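Local coordinates for DPS Protein (Brevibacillus brevis, PDB 1N1Q), which oxidises iron(II) at di-nuclear ferroxidase centres, probably with hydrogen peroxide, and is likely to store the iron(III) mineral in a hollow dodecamer, shielding DNA from oxidative damage, at the interface of chains A and B. Sequence-based numbering; all coordinates share one arbitrary frame. Chains: chain A/B, DPS Protein.

The interface of chains A and B. Residues chain A 142-143, 146-147, 149; chain B 32, 34-36, 39-40.
The backbone N-H of B:Gly36, in the loop between helices 9-33 and 39-66 of chain B, gives a nearly straight hydrogen bond (176° at the hydrogen) to the carbonyl O of A:Ala146 near the C-terminal end of helix 124-148, N to O 2.8 Å, approaching from above the carbonyl plane. Glycine suits this place because its phi of 104° is costly for a residue with a side chain. Beside this bond, B:Phe39, the first residue of its helix, lies against A:Trp142, A:Met143 and A:Ala146; a flat, wholly apolar ring can offer them face and rim without burying a polar group. Its CG is anti to the backbone N (chi1 171°), which carries the ring across to chain A. The methyl CB of A:Ala146 sits over one face, off centre toward the rim, 3.8 Å from B:Phe39 CD1; so small a side chain lets the ring come close to the helix. On the far rim B:Phe39 CE2 meets A:Met143 CB at 3.7 Å, with CG of the same flexible methionine alongside. The tip, CZ, reaches CZ2 of A:Trp142, the two rings crossing at about a right angle. An alanine in place of B:Phe39 would probably open a gap between the chains, leaving the A:Ala146 methyl without its ring face and A:Met143 with less aromatic contact. B:Phe40 extends the apolar patch: its CE1 lies 3.7 Å from CD1 of A:Phe147, the side chains running roughly perpendicular though their ring planes are not, while CD2 of B:Phe39 covers the centre of its ring. This patch, part of a contact that is not an exact two-fold, is probably one joint of the dodecameric shell. Farther along, the poorly ordered A:Glu149 comes near B:Asn35, but the amide N-H points elsewhere and no hydrogen bond forms. The indole of A:Trp142 adds a polar N-H: its NE1 lies 3.1 Å from water 1, in the ring plane. Water 1 bridges the chains, its O 2.7 Å from B:Trp32 O and 2.8 Å from B:Val34 O.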
# COMPACT_ATOMS: atom_id res chain seq x y z
N TRP A 142 -5.83 2.96 10.11
CA TRP A 142 -5.72 1.81 11.00
C TRP A 142 -4.25 1.55 11.35
O TRP A 142 -3.90 1.36 12.50
CB TRP A 142 -6.32 0.55 10.35
CG TRP A 142 -5.56 -0.71 10.69
CD1 TRP A 142 -5.29 -1.20 11.94
CD2 TRP A 142 -4.91 -1.59 9.76
NE1 TRP A 142 -4.50 -2.33 11.84
CE2 TRP A 142 -4.25 -2.59 10.52
CE3 TRP A 142 -4.81 -1.63 8.36
CZ2 TRP A 142 -3.51 -3.61 9.93
CZ3 TRP A 142 -4.07 -2.65 7.78
CH2 TRP A 142 -3.43 -3.63 8.56
N MET A 143 -3.40 1.54 10.33
CA MET A 143 -1.97 1.29 10.55
C MET A 143 -1.29 2.33 11.43
O MET A 143 -0.53 1.98 12.34
CB MET A 143 -1.23 1.19 9.21
CG MET A 143 -1.65 -0.00 8.38
SD MET A 143 -0.72 -0.18 6.84
CE MET A 143 -1.80 0.62 5.72
N ALA A 146 -2.40 2.00 15.01
CA ALA A 146 -1.82 0.80 15.61
C ALA A 146 -0.40 1.12 16.08
O ALA A 146 0.02 0.71 17.16
CB ALA A 146 -1.80 -0.36 14.61
N PHE A 147 0.33 1.85 15.24
CA PHE A 147 1.69 2.26 15.54
C PHE A 147 1.74 3.04 16.86
O PHE A 147 2.66 2.86 17.66
CB PHE A 147 2.22 3.15 14.40
CG PHE A 147 3.55 3.81 14.69
CD1 PHE A 147 4.74 3.19 14.33
CD2 PHE A 147 3.60 5.04 15.32
CE1 PHE A 147 5.97 3.78 14.59
CE2 PHE A 147 4.83 5.65 15.59
CZ PHE A 147 6.01 5.03 15.22
N GLU A 149 -0.40 2.86 19.39
CA GLU A 149 -0.88 2.11 20.55
C GLU A 149 0.25 1.58 21.42
O GLU A 149 1.12 2.37 21.85
CB GLU A 149 -1.74 0.94 20.08
CG GLU A 149 -3.18 1.34 19.81
CD GLU A 149 -3.94 0.27 19.08
OE1 GLU A 149 -3.45 -0.88 18.99
OE2 GLU A 149 -5.03 0.60 18.59
OXT GLU A 149 0.24 0.38 21.72
N TRP B 32 -1.99 -9.05 11.21
CA TRP B 32 -3.14 -8.18 11.38
C TRP B 32 -3.25 -7.48 12.72
O TRP B 32 -3.51 -6.27 12.78
CB TRP B 32 -4.44 -8.97 11.17
CG TRP B 32 -4.61 -9.57 9.81
CD1 TRP B 32 -4.21 -9.03 8.63
CD2 TRP B 32 -5.26 -10.81 9.49
NE1 TRP B 32 -4.56 -9.86 7.59
CE2 TRP B 32 -5.21 -10.96 8.09
CE3 TRP B 32 -5.88 -11.81 10.26
CZ2 TRP B 32 -5.76 -12.06 7.43
CZ3 TRP B 32 -6.43 -12.91 9.60
CH2 TRP B 32 -6.36 -13.03 8.20
N VAL B 34 -0.84 -7.15 15.30
CA VAL B 34 0.31 -6.54 15.95
C VAL B 34 0.12 -5.02 16.02
O VAL B 34 -0.55 -4.44 15.16
CB VAL B 34 1.62 -6.85 15.18
CG1 VAL B 34 1.60 -6.16 13.81
CG2 VAL B 34 2.83 -6.39 15.99
N ASN B 35 0.67 -4.39 17.05
CA ASN B 35 0.59 -2.95 17.20
C ASN B 35 1.78 -2.47 18.02
O ASN B 35 2.60 -3.28 18.47
CB ASN B 35 -0.73 -2.52 17.88
CG ASN B 35 -0.86 -3.03 19.31
OD1 ASN B 35 0.13 -3.20 20.02
ND2 ASN B 35 -2.10 -3.24 19.75
N GLY B 36 1.89 -1.16 18.21
CA GLY B 36 3.02 -0.64 18.96
C GLY B 36 4.02 -0.02 17.99
O GLY B 36 3.81 -0.08 16.78
N PHE B 39 5.15 -1.84 14.81
CA PHE B 39 4.06 -2.29 13.96
C PHE B 39 4.47 -2.53 12.50
O PHE B 39 4.22 -3.60 11.95
CB PHE B 39 2.91 -1.30 13.95
CG PHE B 39 1.86 -1.61 12.92
CD1 PHE B 39 0.93 -2.63 13.14
CD2 PHE B 39 1.88 -0.98 11.68
CE1 PHE B 39 0.04 -3.01 12.15
CE2 PHE B 39 0.99 -1.36 10.67
CZ PHE B 39 0.06 -2.38 10.91
N PHE B 40 5.06 -1.51 11.87
CA PHE B 40 5.44 -1.63 10.48
C PHE B 40 6.48 -2.71 10.22
O PHE B 40 6.38 -3.45 9.24
CB PHE B 40 5.90 -0.27 9.94
CG PHE B 40 4.81 0.75 9.88
CD1 PHE B 40 4.75 1.79 10.81
CD2 PHE B 40 3.78 0.64 8.94
CE1 PHE B 40 3.68 2.70 10.80
CE2 PHE B 40 2.72 1.55 8.92
CZ PHE B 40 2.67 2.57 9.86
O HOH W 1 -3.03 -3.94 13.99